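Long-range contacts in periplasmic binding protein/LacI transcriptional regulator (Burkholderia graminis C4D1M, PDB 5HQJ), which binds D-arabinose in its pyranose form and probably serves as the sugar-binding component of an ABC transporter: residues Lys27-Ala32 against Ala56-Gln61; Pro40-Cys45 against Thr114-Ser119; Val153-Gly158 against Val185-Thr190; Thr204-Pro209 against Arg232-Met237; Ile264-Pro269 against Thr299-Asp304. All coordinates share one frame; numbering follows the deposited sequence.

Interaction 1: residues Lys27-Ala32 against Ala56-Gln61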
# COMPACT_ATOMS: atom_id res chain seq x y z
N LYS A 27 -17.07 2.37 -25.81
CA LYS A 27 -18.24 1.97 -25.03
C LYS A 27 -18.36 0.45 -24.92
O LYS A 27 -18.99 -0.06 -23.99
CB LYS A 27 -19.51 2.55 -25.65
CG LYS A 27 -19.80 2.04 -27.06
CD LYS A 27 -21.19 2.46 -27.51
CE LYS A 27 -21.57 1.75 -28.80
NZ LYS A 27 -22.16 2.68 -29.80
N ASP A 28 -17.75 -0.28 -25.85
CA ASP A 28 -17.72 -1.74 -25.79
C ASP A 28 -16.57 -2.27 -24.94
O ASP A 28 -16.49 -3.48 -24.67
CB ASP A 28 -17.63 -2.35 -27.19
CG ASP A 28 -18.75 -1.89 -28.10
OD1 ASP A 28 -19.91 -1.81 -27.62
OD2 ASP A 28 -18.46 -1.59 -29.28
N ILE A 29 -15.68 -1.37 -24.51
CA ILE A 29 -14.55 -1.77 -23.68
C ILE A 29 -14.98 -1.89 -22.24
O ILE A 29 -15.69 -1.03 -21.70
CB ILE A 29 -13.38 -0.78 -23.75
CG1 ILE A 29 -12.84 -0.72 -25.18
CG2 ILE A 29 -12.24 -1.21 -22.81
CD1 ILE A 29 -11.75 0.33 -25.38
N SER A 30 -14.53 -2.97 -21.62
CA SER A 30 -14.88 -3.30 -20.26
C SER A 30 -13.60 -3.55 -19.49
O SER A 30 -12.79 -4.40 -19.89
CB SER A 30 -15.79 -4.53 -20.21
OG SER A 30 -16.44 -4.65 -18.97
N VAL A 31 -13.43 -2.81 -18.39
CA VAL A 31 -12.28 -2.96 -17.51
C VAL A 31 -12.72 -3.11 -16.07
O VAL A 31 -13.72 -2.52 -15.64
CB VAL A 31 -11.31 -1.75 -17.62
CG1 VAL A 31 -10.79 -1.65 -19.04
CG2 VAL A 31 -11.96 -0.42 -17.17
N ALA A 32 -11.95 -3.87 -15.32
CA ALA A 32 -12.22 -4.17 -13.94
C ALA A 32 -10.98 -3.86 -13.11
O ALA A 32 -9.86 -4.19 -13.52
CB ALA A 32 -12.64 -5.63 -13.79
N ALA A 56 -12.33 8.04 -20.58
CA ALA A 56 -12.07 7.20 -21.74
C ALA A 56 -13.38 6.75 -22.37
O ALA A 56 -13.40 6.28 -23.51
CB ALA A 56 -11.23 6.00 -21.32
N GLY A 57 -14.48 6.90 -21.65
CA GLY A 57 -15.76 6.42 -22.12
C GLY A 57 -15.96 4.91 -22.10
O GLY A 57 -16.78 4.38 -22.86
N VAL A 58 -15.22 4.21 -21.24
CA VAL A 58 -15.34 2.76 -21.17
C VAL A 58 -16.19 2.33 -19.98
O VAL A 58 -16.40 3.11 -19.04
CB VAL A 58 -13.95 2.10 -21.10
CG1 VAL A 58 -13.05 2.69 -22.16
CG2 VAL A 58 -13.32 2.27 -19.73
N LYS A 59 -16.66 1.09 -20.04
CA LYS A 59 -17.34 0.46 -18.92
C LYS A 59 -16.30 0.13 -17.86
O LYS A 59 -15.23 -0.37 -18.18
CB LYS A 59 -18.09 -0.81 -19.38
CG LYS A 59 -18.33 -1.85 -18.28
CD LYS A 59 -19.24 -1.35 -17.17
CE LYS A 59 -19.34 -2.35 -16.02
NZ LYS A 59 -19.93 -1.74 -14.80
N TYR A 60 -16.65 0.40 -16.61
CA TYR A 60 -15.74 0.24 -15.50
C TYR A 60 -16.43 -0.47 -14.35
O TYR A 60 -17.57 -0.13 -14.02
CB TYR A 60 -15.23 1.63 -15.05
CG TYR A 60 -14.50 1.64 -13.72
CD1 TYR A 60 -13.19 1.20 -13.61
CD2 TYR A 60 -15.13 2.09 -12.57
CE1 TYR A 60 -12.54 1.21 -12.40
CE2 TYR A 60 -14.49 2.11 -11.35
CZ TYR A 60 -13.19 1.66 -11.26
OH TYR A 60 -12.52 1.67 -10.06
N GLN A 61 -15.77 -1.47 -13.75
CA GLN A 61 -16.21 -2.01 -12.47
C GLN A 61 -15.08 -2.11 -11.44
O GLN A 61 -13.92 -2.44 -11.73
CB GLN A 61 -16.85 -3.40 -12.64
CG GLN A 61 -16.30 -4.15 -13.79
CD GLN A 61 -16.85 -5.55 -13.93
OE1 GLN A 61 -17.53 -6.07 -13.05
NE2 GLN A 61 -16.55 -6.18 -15.06

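Interaction 2: residues Pro40-Cys45 against Thr114-Ser119. With 64K (alpha-D-arabinopyranose), chain B.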
# COMPACT_ATOMS: atom_id res chain seq x y z
N PRO A 40 -9.60 1.47 3.50
CA PRO A 40 -9.62 2.91 3.24
C PRO A 40 -8.69 3.35 2.17
O PRO A 40 -9.08 4.15 1.35
CB PRO A 40 -9.22 3.52 4.57
CG PRO A 40 -9.60 2.48 5.58
CD PRO A 40 -9.49 1.16 4.93
N PHE A 41 -7.47 2.84 2.15
CA PHE A 41 -6.53 3.26 1.12
C PHE A 41 -7.07 3.18 -0.31
O PHE A 41 -6.75 4.06 -1.13
CB PHE A 41 -5.27 2.40 1.26
CG PHE A 41 -4.24 2.61 0.16
CD1 PHE A 41 -3.31 3.65 0.23
CD2 PHE A 41 -4.17 1.72 -0.90
CE1 PHE A 41 -2.32 3.80 -0.76
CE2 PHE A 41 -3.21 1.86 -1.88
CZ PHE A 41 -2.25 2.90 -1.81
N PHE A 42 -7.83 2.14 -0.63
CA PHE A 42 -8.18 1.88 -2.02
C PHE A 42 -9.30 2.75 -2.57
O PHE A 42 -9.55 2.69 -3.78
CB PHE A 42 -8.54 0.41 -2.20
CG PHE A 42 -7.35 -0.49 -2.11
CD1 PHE A 42 -6.53 -0.63 -3.19
CD2 PHE A 42 -7.04 -1.12 -0.93
CE1 PHE A 42 -5.38 -1.46 -3.11
CE2 PHE A 42 -5.92 -1.99 -0.82
CZ PHE A 42 -5.08 -2.13 -1.91
N ASP A 43 -9.99 3.48 -1.69
CA ASP A 43 -10.99 4.44 -2.15
C ASP A 43 -10.34 5.38 -3.14
O ASP A 43 -10.94 5.73 -4.15
CB ASP A 43 -11.60 5.21 -0.96
CG ASP A 43 -12.68 4.41 -0.23
OD1 ASP A 43 -12.94 3.22 -0.56
OD2 ASP A 43 -13.28 4.99 0.71
N ASP A 44 -9.11 5.80 -2.89
CA ASP A 44 -8.43 6.71 -3.82
C ASP A 44 -8.14 6.03 -5.16
O ASP A 44 -8.19 6.66 -6.21
CB ASP A 44 -7.11 7.23 -3.25
CG ASP A 44 -7.26 8.46 -2.33
OD1 ASP A 44 -8.23 9.23 -2.49
OD2 ASP A 44 -6.36 8.66 -1.47
N CYS A 45 -7.78 4.75 -5.12
CA CYS A 45 -7.51 4.03 -6.35
C CYS A 45 -8.76 3.91 -7.21
O CYS A 45 -8.71 4.10 -8.43
CB CYS A 45 -6.97 2.63 -6.00
SG CYS A 45 -5.42 2.62 -5.06
N THR A 114 -0.78 -5.16 -12.79
CA THR A 114 -0.91 -4.95 -11.35
C THR A 114 -0.64 -3.52 -10.96
O THR A 114 -0.02 -2.77 -11.74
CB THR A 114 0.04 -5.88 -10.59
OG1 THR A 114 1.39 -5.68 -11.04
CG2 THR A 114 -0.37 -7.32 -10.83
N TYR A 115 -1.14 -3.14 -9.78
CA TYR A 115 -0.89 -1.81 -9.20
C TYR A 115 -0.80 -1.99 -7.68
O TYR A 115 -1.36 -2.94 -7.13
CB TYR A 115 -1.99 -0.78 -9.62
CG TYR A 115 -3.30 -0.99 -8.91
CD1 TYR A 115 -4.16 -2.01 -9.32
CD2 TYR A 115 -3.64 -0.25 -7.80
CE1 TYR A 115 -5.34 -2.26 -8.65
CE2 TYR A 115 -4.83 -0.49 -7.11
CZ TYR A 115 -5.67 -1.50 -7.56
OH TYR A 115 -6.84 -1.79 -6.91
N ASP A 116 -0.02 -1.12 -7.05
CA ASP A 116 0.14 -1.06 -5.59
C ASP A 116 0.93 -2.22 -5.00
O ASP A 116 1.92 -2.00 -4.32
CB ASP A 116 -1.24 -0.97 -4.93
CG ASP A 116 -1.15 -1.03 -3.44
OD1 ASP A 116 -0.38 -0.25 -2.84
OD2 ASP A 116 -1.84 -1.89 -2.88
N SER A 117 0.43 -3.44 -5.23
CA SER A 117 1.07 -4.67 -4.75
C SER A 117 1.15 -5.71 -5.87
O SER A 117 0.15 -6.23 -6.38
CB SER A 117 0.36 -5.26 -3.53
OG SER A 117 1.31 -6.01 -2.74
N ASP A 118 2.39 -5.99 -6.26
CA ASP A 118 2.68 -6.80 -7.45
C ASP A 118 2.59 -8.32 -7.22
O ASP A 118 2.66 -8.79 -6.08
CB ASP A 118 4.08 -6.45 -7.97
CG ASP A 118 4.30 -6.88 -9.41
OD1 ASP A 118 3.33 -7.32 -10.06
OD2 ASP A 118 5.44 -6.76 -9.91
N SER A 119 2.37 -9.04 -8.32
CA SER A 119 2.64 -10.48 -8.43
C SER A 119 3.55 -10.71 -9.64
O SER A 119 3.07 -10.88 -10.76
CB SER A 119 1.35 -11.30 -8.60
OG SER A 119 1.64 -12.66 -8.89
O2 64K B . 0.16 0.15 -0.30
C2 64K B . -0.57 -0.46 0.81
C3 64K B . -1.06 0.65 1.69
O3 64K B . 0.02 1.16 2.43
C4 64K B . -2.08 0.16 2.71
O4 64K B . -1.49 -0.70 3.70
C5 64K B . -3.13 -0.60 2.04
O5 64K B . -2.54 -1.77 1.42
C1 64K B . -1.73 -1.26 0.28
O1 64K B . -1.23 -2.34 -0.41

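Interaction 3: residues Val153-Gly158 against Val185-Thr190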
# COMPACT_ATOMS: atom_id res chain seq x y z
N VAL A 153 13.77 0.39 18.16
CA VAL A 153 12.62 0.66 17.31
C VAL A 153 11.80 -0.58 17.04
O VAL A 153 12.30 -1.72 17.11
CB VAL A 153 13.05 1.27 15.96
CG1 VAL A 153 13.75 2.60 16.18
CG2 VAL A 153 13.89 0.32 15.15
N ALA A 154 10.53 -0.37 16.72
CA ALA A 154 9.58 -1.43 16.36
C ALA A 154 8.96 -1.15 15.00
O ALA A 154 8.83 -0.01 14.58
CB ALA A 154 8.49 -1.59 17.41
N ILE A 155 8.62 -2.23 14.29
CA ILE A 155 8.00 -2.18 12.98
C ILE A 155 6.68 -2.90 13.04
O ILE A 155 6.60 -4.08 13.45
CB ILE A 155 8.91 -2.84 11.89
CG1 ILE A 155 10.29 -2.22 11.87
CG2 ILE A 155 8.17 -2.79 10.49
CD1 ILE A 155 11.24 -2.92 10.88
N ILE A 156 5.62 -2.19 12.65
CA ILE A 156 4.23 -2.71 12.66
C ILE A 156 3.81 -2.85 11.22
O ILE A 156 3.84 -1.85 10.46
CB ILE A 156 3.27 -1.78 13.43
CG1 ILE A 156 3.82 -1.44 14.82
CG2 ILE A 156 1.90 -2.38 13.51
CD1 ILE A 156 4.10 -2.62 15.71
N THR A 157 3.41 -4.06 10.81
CA THR A 157 3.01 -4.27 9.44
C THR A 157 1.56 -4.71 9.37
O THR A 157 0.89 -4.76 10.39
CB THR A 157 3.98 -5.26 8.73
OG1 THR A 157 3.63 -5.28 7.34
CG2 THR A 157 3.99 -6.68 9.36
N GLY A 158 1.11 -5.05 8.16
CA GLY A 158 -0.27 -5.47 7.96
C GLY A 158 -0.33 -6.97 7.85
O GLY A 158 0.05 -7.69 8.77
N VAL A 185 13.74 -4.11 17.75
CA VAL A 185 13.37 -5.04 18.83
C VAL A 185 12.07 -5.80 18.56
O VAL A 185 11.79 -6.82 19.21
CB VAL A 185 13.31 -4.32 20.21
CG1 VAL A 185 14.72 -3.77 20.59
CG2 VAL A 185 12.22 -3.28 20.27
N GLU A 186 11.31 -5.38 17.56
CA GLU A 186 10.03 -6.01 17.26
C GLU A 186 9.60 -5.74 15.85
O GLU A 186 9.70 -4.60 15.36
CB GLU A 186 8.93 -5.48 18.17
CG GLU A 186 7.55 -6.08 17.88
CD GLU A 186 6.55 -5.78 18.98
OE1 GLU A 186 6.96 -5.77 20.15
OE2 GLU A 186 5.38 -5.53 18.65
N THR A 187 9.14 -6.79 15.19
CA THR A 187 8.44 -6.67 13.90
C THR A 187 7.20 -7.54 13.99
O THR A 187 7.32 -8.75 14.18
CB THR A 187 9.30 -7.10 12.69
OG1 THR A 187 10.50 -6.30 12.64
CG2 THR A 187 8.49 -6.97 11.39
N GLN A 188 6.01 -6.94 13.92
CA GLN A 188 4.76 -7.69 14.12
C GLN A 188 3.67 -7.28 13.15
O GLN A 188 3.55 -6.11 12.77
CB GLN A 188 4.24 -7.52 15.56
CG GLN A 188 5.10 -8.14 16.62
CD GLN A 188 4.97 -9.65 16.63
OE1 GLN A 188 3.86 -10.19 16.73
NE2 GLN A 188 6.08 -10.34 16.45
N GLY A 189 2.87 -8.23 12.72
CA GLY A 189 1.76 -7.97 11.82
C GLY A 189 0.41 -7.74 12.52
O GLY A 189 0.27 -8.00 13.71
N THR A 190 -0.55 -7.30 11.73
CA THR A 190 -1.86 -6.89 12.22
C THR A 190 -3.01 -7.27 11.31
O THR A 190 -4.17 -7.06 11.67
CB THR A 190 -1.93 -5.38 12.38
OG1 THR A 190 -1.79 -4.77 11.09
CG2 THR A 190 -0.83 -4.89 13.32

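Interaction 4: residues Thr204-Pro209 against Arg232-Met237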
# COMPACT_ATOMS: atom_id res chain seq x y z
N THR A 204 3.70 -3.73 22.54
CA THR A 204 5.02 -3.20 22.27
C THR A 204 5.51 -2.18 23.28
O THR A 204 6.66 -2.22 23.74
CB THR A 204 5.06 -2.53 20.87
OG1 THR A 204 4.54 -3.42 19.89
CG2 THR A 204 6.49 -2.10 20.51
N LEU A 205 4.64 -1.22 23.62
CA LEU A 205 5.03 -0.14 24.49
C LEU A 205 5.24 -0.66 25.91
O LEU A 205 6.10 -0.14 26.61
CB LEU A 205 3.97 0.97 24.48
CG LEU A 205 3.70 1.63 23.11
CD1 LEU A 205 2.63 2.72 23.28
CD2 LEU A 205 4.93 2.16 22.50
N ARG A 206 4.48 -1.67 26.31
CA ARG A 206 4.65 -2.24 27.64
C ARG A 206 5.96 -3.00 27.75
O ARG A 206 6.66 -2.91 28.77
CB ARG A 206 3.48 -3.16 27.98
CG ARG A 206 2.17 -2.43 28.18
CD ARG A 206 1.03 -3.38 28.54
NE ARG A 206 -0.25 -2.67 28.60
CZ ARG A 206 -1.34 -2.99 27.90
NH1 ARG A 206 -1.36 -4.04 27.08
NH2 ARG A 206 -2.43 -2.26 28.04
N ALA A 207 6.31 -3.75 26.70
CA ALA A 207 7.54 -4.53 26.71
C ALA A 207 8.81 -3.68 26.60
O ALA A 207 9.86 -4.05 27.13
CB ALA A 207 7.50 -5.53 25.61
N HIS A 208 8.71 -2.54 25.92
CA HIS A 208 9.87 -1.67 25.71
C HIS A 208 9.71 -0.26 26.20
O HIS A 208 9.48 0.63 25.41
CB HIS A 208 10.19 -1.66 24.20
CG HIS A 208 10.26 -3.02 23.62
ND1 HIS A 208 11.34 -3.85 23.82
CD2 HIS A 208 9.36 -3.74 22.89
CE1 HIS A 208 11.11 -5.01 23.23
NE2 HIS A 208 9.93 -4.97 22.65
N PRO A 209 9.88 -0.02 27.52
CA PRO A 209 9.68 1.36 28.01
C PRO A 209 10.71 2.36 27.48
O PRO A 209 10.44 3.57 27.51
CB PRO A 209 9.79 1.21 29.53
CG PRO A 209 10.63 0.00 29.73
CD PRO A 209 10.25 -0.94 28.61
N ARG A 232 -5.08 7.29 28.68
CA ARG A 232 -4.49 7.60 29.97
C ARG A 232 -3.23 6.75 30.19
O ARG A 232 -2.20 7.30 30.61
CB ARG A 232 -5.48 7.39 31.11
CG ARG A 232 -4.99 7.95 32.44
CD ARG A 232 -4.73 9.43 32.32
NE ARG A 232 -5.01 10.15 33.56
CZ ARG A 232 -5.31 11.45 33.62
NH1 ARG A 232 -5.37 12.18 32.51
NH2 ARG A 232 -5.55 12.01 34.79
N GLU A 233 -3.32 5.44 29.95
CA GLU A 233 -2.21 4.54 30.23
C GLU A 233 -0.93 4.93 29.54
O GLU A 233 0.15 4.78 30.12
CB GLU A 233 -2.51 3.08 29.84
CG GLU A 233 -1.26 2.17 30.04
CD GLU A 233 -1.50 0.67 29.91
OE1 GLU A 233 -2.63 0.24 29.59
OE2 GLU A 233 -0.53 -0.10 30.14
N PHE A 234 -0.98 5.40 28.29
CA PHE A 234 0.24 5.66 27.53
C PHE A 234 0.49 7.13 27.17
O PHE A 234 1.46 7.43 26.46
CB PHE A 234 0.25 4.84 26.24
CG PHE A 234 0.17 3.34 26.46
CD1 PHE A 234 1.32 2.62 26.80
CD2 PHE A 234 -1.02 2.65 26.29
CE1 PHE A 234 1.25 1.22 27.00
CE2 PHE A 234 -1.08 1.26 26.48
CZ PHE A 234 0.06 0.56 26.84
N GLY A 235 -0.37 8.02 27.65
CA GLY A 235 -0.29 9.44 27.33
C GLY A 235 1.09 10.06 27.51
O GLY A 235 1.50 10.97 26.76
N ALA A 236 1.83 9.58 28.49
CA ALA A 236 3.13 10.16 28.82
C ALA A 236 4.20 9.83 27.77
O ALA A 236 5.29 10.40 27.78
CB ALA A 236 3.56 9.69 30.18
N MSE A 237 3.87 8.91 26.87
CA MSE A 237 4.73 8.54 25.77
C MSE A 237 4.66 9.56 24.63
O MSE A 237 5.47 9.56 23.73
CB MSE A 237 4.33 7.16 25.27
CG MSE A 237 4.30 6.11 26.37
SE MSE A 237 5.36 4.58 25.88
CE MSE A 237 6.99 5.54 25.49

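Interaction 5: residues Ile264-Pro269 against Thr299-Asp304. With 64K (alpha-D-arabinopyranose), chain B.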
# COMPACT_ATOMS: atom_id res chain seq x y z
N ILE A 264 4.92 10.97 7.70
CA ILE A 264 4.33 9.89 6.97
C ILE A 264 4.94 9.76 5.57
O ILE A 264 5.73 10.60 5.08
CB ILE A 264 2.81 10.02 6.90
CG1 ILE A 264 2.42 11.32 6.20
CG2 ILE A 264 2.20 9.95 8.30
CD1 ILE A 264 0.92 11.60 6.13
N MSE A 265 4.61 8.64 4.96
CA MSE A 265 4.96 8.36 3.57
C MSE A 265 3.66 8.25 2.78
O MSE A 265 2.89 7.33 3.06
CB MSE A 265 5.78 7.07 3.45
CG MSE A 265 7.02 7.02 4.31
SE MSE A 265 8.36 8.22 3.58
CE MSE A 265 8.94 7.19 2.04
N VAL A 266 3.43 9.17 1.83
CA VAL A 266 2.21 9.20 1.06
C VAL A 266 2.52 8.73 -0.34
O VAL A 266 3.33 9.32 -1.02
CB VAL A 266 1.57 10.58 1.04
CG1 VAL A 266 0.22 10.52 0.31
CG2 VAL A 266 1.40 11.09 2.48
N GLN A 267 1.87 7.64 -0.75
CA GLN A 267 2.00 7.08 -2.08
C GLN A 267 1.11 7.92 -3.02
O GLN A 267 0.63 8.96 -2.60
CB GLN A 267 1.60 5.60 -2.07
CG GLN A 267 2.25 4.77 -1.00
CD GLN A 267 1.78 3.35 -1.13
OE1 GLN A 267 2.11 2.68 -2.09
NE2 GLN A 267 0.99 2.89 -0.16
N ARG A 268 0.94 7.49 -4.27
CA ARG A 268 0.05 8.15 -5.20
C ARG A 268 -1.06 7.19 -5.67
O ARG A 268 -1.08 6.75 -6.80
CB ARG A 268 0.86 8.73 -6.39
CG ARG A 268 1.82 9.85 -6.00
CD ARG A 268 2.20 10.75 -7.14
NE ARG A 268 2.86 11.94 -6.63
CZ ARG A 268 4.15 12.00 -6.32
NH1 ARG A 268 4.92 10.94 -6.50
NH2 ARG A 268 4.66 13.12 -5.85
N PRO A 269 -2.00 6.83 -4.77
CA PRO A 269 -3.04 5.84 -5.10
C PRO A 269 -4.02 6.30 -6.20
O PRO A 269 -4.50 5.51 -7.01
CB PRO A 269 -3.76 5.63 -3.74
CG PRO A 269 -3.43 6.85 -2.91
CD PRO A 269 -2.04 7.23 -3.35
N THR A 299 5.77 10.71 -1.29
CA THR A 299 6.09 12.02 -0.73
C THR A 299 6.30 11.84 0.78
O THR A 299 5.45 11.26 1.46
CB THR A 299 4.98 13.07 -0.99
OG1 THR A 299 4.66 13.14 -2.39
CG2 THR A 299 5.43 14.45 -0.51
N VAL A 300 7.44 12.31 1.29
CA VAL A 300 7.67 12.38 2.73
C VAL A 300 6.90 13.59 3.28
O VAL A 300 7.19 14.75 2.92
CB VAL A 300 9.18 12.54 3.08
CG1 VAL A 300 9.39 12.62 4.60
CG2 VAL A 300 10.02 11.41 2.44
N VAL A 301 5.91 13.34 4.14
CA VAL A 301 5.01 14.39 4.61
C VAL A 301 5.15 14.54 6.10
O VAL A 301 5.09 13.56 6.86
CB VAL A 301 3.56 14.11 4.24
CG1 VAL A 301 2.63 15.17 4.84
CG2 VAL A 301 3.42 14.10 2.70
N THR A 302 5.34 15.78 6.51
CA THR A 302 5.33 16.17 7.91
C THR A 302 4.24 17.20 8.11
O THR A 302 3.55 17.59 7.17
CB THR A 302 6.67 16.77 8.36
OG1 THR A 302 6.81 18.10 7.83
CG2 THR A 302 7.86 15.90 7.95
N LYS A 303 4.11 17.67 9.35
CA LYS A 303 3.16 18.73 9.67
C LYS A 303 3.33 19.93 8.73
O LYS A 303 2.35 20.61 8.40
CB LYS A 303 3.33 19.17 11.14
CG LYS A 303 2.12 19.84 11.73
CD LYS A 303 2.20 19.91 13.25
CE LYS A 303 0.82 20.11 13.85
NZ LYS A 303 0.11 21.34 13.40
N ASP A 304 4.55 20.15 8.26
CA ASP A 304 4.86 21.39 7.53
C ASP A 304 4.38 21.37 6.10
O ASP A 304 4.09 22.43 5.54
CB ASP A 304 6.37 21.65 7.52
CG ASP A 304 6.92 21.91 8.90
OD1 ASP A 304 6.12 22.21 9.81
OD2 ASP A 304 8.15 21.81 9.09
O2 64K B . 0.16 0.15 -0.30
C2 64K B . -0.57 -0.46 0.81
C3 64K B . -1.06 0.65 1.69
O3 64K B . 0.02 1.16 2.43
C4 64K B . -2.08 0.16 2.71
O4 64K B . -1.49 -0.70 3.70
C5 64K B . -3.13 -0.60 2.04
O5 64K B . -2.54 -1.77 1.42
C1 64K B . -1.73 -1.26 0.28
O1 64K B . -1.23 -2.34 -0.41
O HOH W 1 2.60 11.63 -2.74
O HOH W 2 7.00 13.57 -4.14

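Interaction 1: residues Lys27-Ala32 against Ala56-Gln61
K27 meets the other segment through its backbone: its CA lies 3.6 Å from G57 O, a CA-H...O contact beside the turn where helix 42-56 ends. G57, with positive phi, is the C-prime residue of the Schellman motif closing that helix. Pairing begins with I29 O accepting from K59 N (2.9 Å), while I29 CB packs against V58 CG1 at 3.8 Å. From S30 onward the segments run as parallel strands, 30-34 and 59-62, which helix 42-56 joins in a beta-alpha-beta crossover at the edge of the N-terminal parallel sheet. S30 OG, anti to its own nitrogen (chi1 -164°), rests on the aliphatic K59 CG; the lysine chain bends at chi2 and carries NZ to Y60 O, above the carbonyl plane. V31 is bonded through N-H and carbonyl, V31 N donating to K59 O (3.0 Å) and V31 O accepting from Q61 N (3.0 Å). V31 CG2 touches V58 CG2 at 4.0 Å and the edge of the Y60 ring at CD1, on the face where V58 and Y60 pack on helix 42-56 and V31 on I284 of helix 269-284; Y60 OH bonds to N46. On the reverse face, beside L80 of helix 71-82, A32 CB packs against Q61 CG (3.9 Å).

Interaction 2: residues Pro40-Cys45 against Thr114-Ser119
The sugar-binding cleft of this periplasmic binding protein is lined here by the start of helix 42-56 and by the loop that follows strand 111-115, and F41 and D116 both belong to the arabinopyranose pocket. No hydrogen bond joins the two segments directly; they meet through side-chain packing and share the ligand. F41 lies flat over the sugar, whose C3 sits 3.9 Å above the plane at the ring centre, an aromatic platform common in carbohydrate sites. Its chi1 of 174°, with CG anti to the backbone N, swings the ring over the sugar and leaves F41 CE2 3.7 Å from D116 OD1. F42 flanks F41 in a T-shaped (edge-to-face) pair, F41 CD2 lying over the centre of the F42 face, and F42 CZ approaches D116 OD2 at 3.4 Å, with ring and carboxylate planes 82° apart. D116 grips the sugar with both oxygens, OD1 accepting from sugar O2 and OD2 from sugar O1, each at 2.6 Å. OD2 also bonds to S91 OG, a second-shell partner that helps to fix the carboxylate's rotation. Deeper in, Y115 OH lies 3.9 Å from F42 CD1 and makes a weak hydrogen bond to I34 O. At the edge of the Y115 ring, C45 SG forms a sulfur-aromatic contact, 3.8 Å from CE2.

Interaction 3: residues Val153-Gly158 against Val185-Thr190
Parallel strand pairing at one edge of the C-terminal sheet defines this contact: strands 150-156 and 181-188 are linked by helix 163-176 in a beta-alpha-beta crossover, and their axes diverge by only 4°. Backbone bonds alternate along them, V185 N to V153 O, I155 N to E186 O (2.8 Å), Q188 N to I155 O, and T157 N to Q188 O at a nearly straight 172°. Side chains alternate between the faces. I155 and T187 run alongside one another toward helix 163-176, with I155 CB 3.9 Å from T187 OG1. On the reverse face, covered by helix 194-207, A154 CB touches E186 CB at 4.0 Å, and the extended glutamate carries OE2 to T204 of that helix. I156 CG2 meets T190 CG2 at 3.7 Å, their side chains nearly perpendicular. Pairing persists beyond the strands, where the chains lead toward the sugar cleft: T157 CG2 packs on G189 CA at 3.6 Å, and T190 N donates to G158 O. T190 OG1, also bonded to the backbone N of D192 in the sugar pocket, is set by chi1 64° between nitrogen and carbonyl carbon and donates in the carbonyl plane to a lone pair of T157 O at 2.8 Å.

Interaction 4: residues Thr204-Pro209 against Arg232-Met237
R206 and E233 form the polar half of this contact, a side-on, two-bond salt bridge. R206 NE donates to E233 OE2 at 3.0 Å and R206 NH2 to E233 OE1 at 2.9 Å, both nearly straight. The carboxylate lies near the guanidinium plane, but its oxygens are met on their syn sides, about 30° out of the carboxylate plane. Both chains are extended and span from helix to loop.

The apolar half centres on F234. One of its faces carries E233 CG over the ring centre; R206 CG and NE lie at its edge, and F234 CZ sits over one face of the guanidinium, the planes 45° apart. L205 CB touches F234 CE1 at 3.7 Å. The selenium of M237, a poorly ordered selenomethionine, lies 4.1 Å from L205 CB.

Together these join the C-terminal end of helix 194-207 to the loop between helix 221-229 and strand 242-246, with V228 and L229 of the latter helix and L211 and I214 of strand 211-216 around L205.

Interaction 5: residues Ile264-Pro269 against Thr299-Asp304
Four backbone hydrogen bonds join I264 and V266 to V301 and T299, making strand 299-301 the antiparallel edge of an otherwise parallel C-terminal sheet. I264 N and V301 O (2.7 Å) are matched by V301 N and I264 O, and V266 N and T299 O by T299 N and V266 O; M265 and V300 form the non-hydrogen-bonded pair between them. On one face, in the I264 conformer described, I264 CG1 packs against V301 CB at 3.6 Å, the side chains running the same way beneath L256 of helix 250-258. V266 CG2 meets V301 CG2, also at 3.6 Å. The other face belongs to M265, a selenomethionine whose twice-bent chain brings SE to 3.8 Å from V300 CG2, against helix 132-146. Farther out, the strand leads directly into the sugar site. Q267 NE2 donates to sugar O2 at 2.9 Å, with an angle of 174° at the hydrogen. T130 OG1 bonds OE1 from the second shell, and D247, itself a sugar ligand, takes the other NE2 proton on OD1, which probably fixes the amide's rotation. R268, at the N-cap position before helix 269-284, turns toward T299 and has T296 O as a partner for NH1. One water joins V266 O to T299 OG1; another links the arginine and threonine, accepting from R268 NH2 at 2.9 Å and hydrogen-bonded to T299 OG1 at 3.0 Å.

Interactions 1 and 3 are equivalent pieces of the two lobes, each a parallel edge pair closed by a beta-alpha-beta crossover, on opposite sides of the chain's centre. Interaction 5 lies in the same sheet as interaction 3 but pairs its strands antiparallel. Only interaction 2 is wholly buried among its touching residues; it replaces backbone pairing with aromatic and carboxylate chemistry, and meets interaction 5 at the sugar, where F41 packs on Q267 and P269. Interaction 4, farthest out, relies on a surface salt bridge beside an apolar cluster. It adjoins interaction 3 at the end of helix 194-207, where V185 packs on H208.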